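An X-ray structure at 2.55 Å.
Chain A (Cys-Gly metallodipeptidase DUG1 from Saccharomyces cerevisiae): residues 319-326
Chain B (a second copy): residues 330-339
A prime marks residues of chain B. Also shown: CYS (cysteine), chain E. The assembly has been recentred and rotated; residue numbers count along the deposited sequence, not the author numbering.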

# COMPACT_ATOMS: atom_id res chain seq x y z
N LEU A 319 -18.64 -8.10 6.66
CA LEU A 319 -17.95 -7.47 5.54
C LEU A 319 -16.75 -6.74 6.11
O LEU A 319 -16.89 -5.91 7.01
CB LEU A 319 -18.88 -6.52 4.79
CG LEU A 319 -18.53 -6.10 3.36
CD1 LEU A 319 -19.74 -5.50 2.65
CD2 LEU A 319 -17.38 -5.10 3.32
N SER A 320 -15.58 -7.07 5.59
CA SER A 320 -14.35 -6.44 6.06
C SER A 320 -13.67 -5.68 4.94
O SER A 320 -13.74 -6.07 3.77
CB SER A 320 -13.40 -7.49 6.64
OG SER A 320 -13.72 -7.79 7.99
N ILE A 321 -12.98 -4.60 5.29
CA ILE A 321 -12.30 -3.82 4.26
C ILE A 321 -10.78 -3.87 4.48
O ILE A 321 -10.28 -3.42 5.51
CB ILE A 321 -12.86 -2.39 4.17
CG1 ILE A 321 -14.27 -2.47 3.57
CG2 ILE A 321 -11.99 -1.51 3.29
CD1 ILE A 321 -14.99 -1.16 3.54
N HIS A 322 -10.07 -4.42 3.51
CA HIS A 322 -8.68 -4.82 3.69
C HIS A 322 -7.62 -3.79 3.32
O HIS A 322 -6.54 -3.79 3.89
CB HIS A 322 -8.43 -6.10 2.92
CG HIS A 322 -9.42 -7.16 3.24
ND1 HIS A 322 -9.49 -7.75 4.49
CD2 HIS A 322 -10.41 -7.72 2.51
CE1 HIS A 322 -10.46 -8.64 4.49
NE2 HIS A 322 -11.04 -8.64 3.31
N GLY A 323 -7.91 -2.94 2.35
CA GLY A 323 -6.89 -2.02 1.89
C GLY A 323 -7.04 -1.67 0.43
O GLY A 323 -7.91 -2.21 -0.27
N VAL A 324 -6.18 -0.78 -0.03
CA VAL A 324 -6.23 -0.28 -1.39
C VAL A 324 -4.95 -0.63 -2.12
O VAL A 324 -3.85 -0.43 -1.60
CB VAL A 324 -6.41 1.25 -1.42
CG1 VAL A 324 -6.51 1.73 -2.83
CG2 VAL A 324 -7.65 1.64 -0.68
N GLU A 325 -5.09 -1.16 -3.33
CA GLU A 325 -3.96 -1.40 -4.21
C GLU A 325 -3.87 -0.32 -5.31
O GLU A 325 -4.87 0.03 -5.93
CB GLU A 325 -4.10 -2.79 -4.85
CG GLU A 325 -3.07 -3.12 -5.92
CD GLU A 325 -3.45 -4.37 -6.71
OE1 GLU A 325 -4.26 -5.17 -6.20
OE2 GLU A 325 -2.96 -4.54 -7.85
N GLY A 326 -2.67 0.20 -5.55
CA GLY A 326 -2.44 1.09 -6.68
C GLY A 326 -2.28 2.55 -6.30
O GLY A 326 -2.13 3.42 -7.17
N ALA B 330 -0.87 -4.92 -1.71
CA ALA B 330 -0.26 -5.72 -2.76
C ALA B 330 -1.35 -6.30 -3.62
O ALA B 330 -2.54 -6.12 -3.34
CB ALA B 330 0.57 -6.82 -2.18
N GLN B 331 -0.98 -7.02 -4.67
CA GLN B 331 -2.02 -7.54 -5.55
C GLN B 331 -2.68 -8.77 -4.94
O GLN B 331 -2.14 -9.40 -4.03
CB GLN B 331 -1.51 -7.81 -6.96
CG GLN B 331 -0.85 -9.15 -7.16
CD GLN B 331 -0.50 -9.39 -8.62
OE1 GLN B 331 -0.59 -8.47 -9.45
NE2 GLN B 331 -0.09 -10.61 -8.94
N GLY B 332 -3.88 -9.07 -5.44
CA GLY B 332 -4.64 -10.21 -4.98
C GLY B 332 -5.39 -9.98 -3.68
O GLY B 332 -5.86 -8.87 -3.39
N ALA B 333 -5.49 -11.03 -2.89
CA ALA B 333 -6.36 -11.03 -1.73
C ALA B 333 -5.60 -11.25 -0.41
O ALA B 333 -4.72 -12.09 -0.32
CB ALA B 333 -7.43 -12.08 -1.92
N LYS B 334 -5.95 -10.49 0.62
CA LYS B 334 -5.48 -10.77 1.96
C LYS B 334 -6.63 -10.55 2.96
O LYS B 334 -7.23 -9.48 3.04
CB LYS B 334 -4.27 -9.91 2.31
CG LYS B 334 -3.48 -10.35 3.56
CD LYS B 334 -2.40 -9.33 3.88
CE LYS B 334 -1.30 -9.85 4.82
NZ LYS B 334 0.04 -9.18 4.54
N THR B 335 -6.94 -11.60 3.72
CA THR B 335 -8.07 -11.57 4.63
C THR B 335 -7.58 -11.11 5.98
O THR B 335 -7.33 -11.92 6.88
CB THR B 335 -8.69 -12.94 4.80
OG1 THR B 335 -7.66 -13.93 4.85
CG2 THR B 335 -9.61 -13.26 3.64
N VAL B 336 -7.47 -9.79 6.11
CA VAL B 336 -6.92 -9.20 7.32
C VAL B 336 -7.69 -7.94 7.73
O VAL B 336 -8.18 -7.20 6.89
CB VAL B 336 -5.41 -8.87 7.14
CG1 VAL B 336 -5.21 -7.90 5.99
CG2 VAL B 336 -4.84 -8.31 8.41
N ILE B 337 -7.81 -7.73 9.03
CA ILE B 337 -8.32 -6.49 9.56
C ILE B 337 -7.13 -5.69 10.06
O ILE B 337 -6.54 -6.01 11.09
CB ILE B 337 -9.30 -6.77 10.72
CG1 ILE B 337 -10.54 -7.49 10.20
CG2 ILE B 337 -9.69 -5.50 11.43
CD1 ILE B 337 -11.57 -7.80 11.27
N PRO B 338 -6.73 -4.65 9.30
CA PRO B 338 -5.57 -3.84 9.71
C PRO B 338 -5.78 -3.19 11.07
O PRO B 338 -6.89 -2.76 11.36
CB PRO B 338 -5.47 -2.78 8.60
CG PRO B 338 -6.12 -3.46 7.39
CD PRO B 338 -7.25 -4.27 7.97
N ALA B 339 -4.72 -3.12 11.87
CA ALA B 339 -4.80 -2.63 13.25
C ALA B 339 -4.72 -1.12 13.34
O ALA B 339 -5.44 -0.49 14.13
CB ALA B 339 -3.72 -3.26 14.10
N CYS E . -7.61 -17.68 4.86
CA CYS E . -8.64 -16.90 4.20
C CYS E . -9.78 -16.64 5.19
O CYS E . -10.33 -17.56 5.79
CB CYS E . -9.14 -17.63 2.94
SG CYS E . -10.36 -16.74 2.02
O HOH W 1 -5.52 -7.34 -7.66
O HOH W 2 -2.95 -6.31 -9.71

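This contact between two copies of DUG1 is a small, mostly buried packing of a strand against an irregular segment, held by one direct hydrogen bond from a histidine side chain to a backbone carbonyl and extended at one end by water. It illustrates a general principle: where two chains meet without pairing their backbones into a sheet, a side chain can donate to the partner's main chain.

Residues 319-325 of chain A form a strand, whereas the chain B stretch is mostly loop, with a short strand at 336-337. The CA atoms of His322 and Val336′ lie 6.0 Å apart, and no backbone-to-backbone hydrogen bond joins the stretches. Instead, the His322 ring reaches across. Its ND1 donates to Val336′ O at 2.8 Å, with a nearly straight angle of 167° and the acceptor near the ring plane, where the N-H points. Lys334′ O is also close, 3.2 Å from His322 ND1, but it sits over a ring face, so the angle is too poor for a hydrogen bond. That carbonyl instead accepts a weak bond from Val336′ N at 3.1 Å within its own chain. NE2 of His322 is satisfied elsewhere in the structure.

Van der Waals contacts continue around this anchor, each setting an aliphatic carbon against an oxygen. CB of Pro338′ points toward chain A, and its CG rests 3.5 Å from His322 O; Ser320 OG lies 3.9 Å from Ile337′ CG1.

At the other end, the CA-to-CB bond of Glu325 points toward chain B, and its OE1 comes within 3.3 Å of Gln331′ CA. Ala330′ O, 3.5 Å from Glu325 OE1, cannot bond to it because both are acceptors. Water extends the contact: the O of water 1 lies 2.9 Å from Glu325 OE1, to which it donates, and 3.3 Å from Gly332′ N, from which it accepts, while the O of water 2 lies 2.6 Å from Glu325 OE2 and 3.2 Å from Gln331′ OE1, and can donate to both.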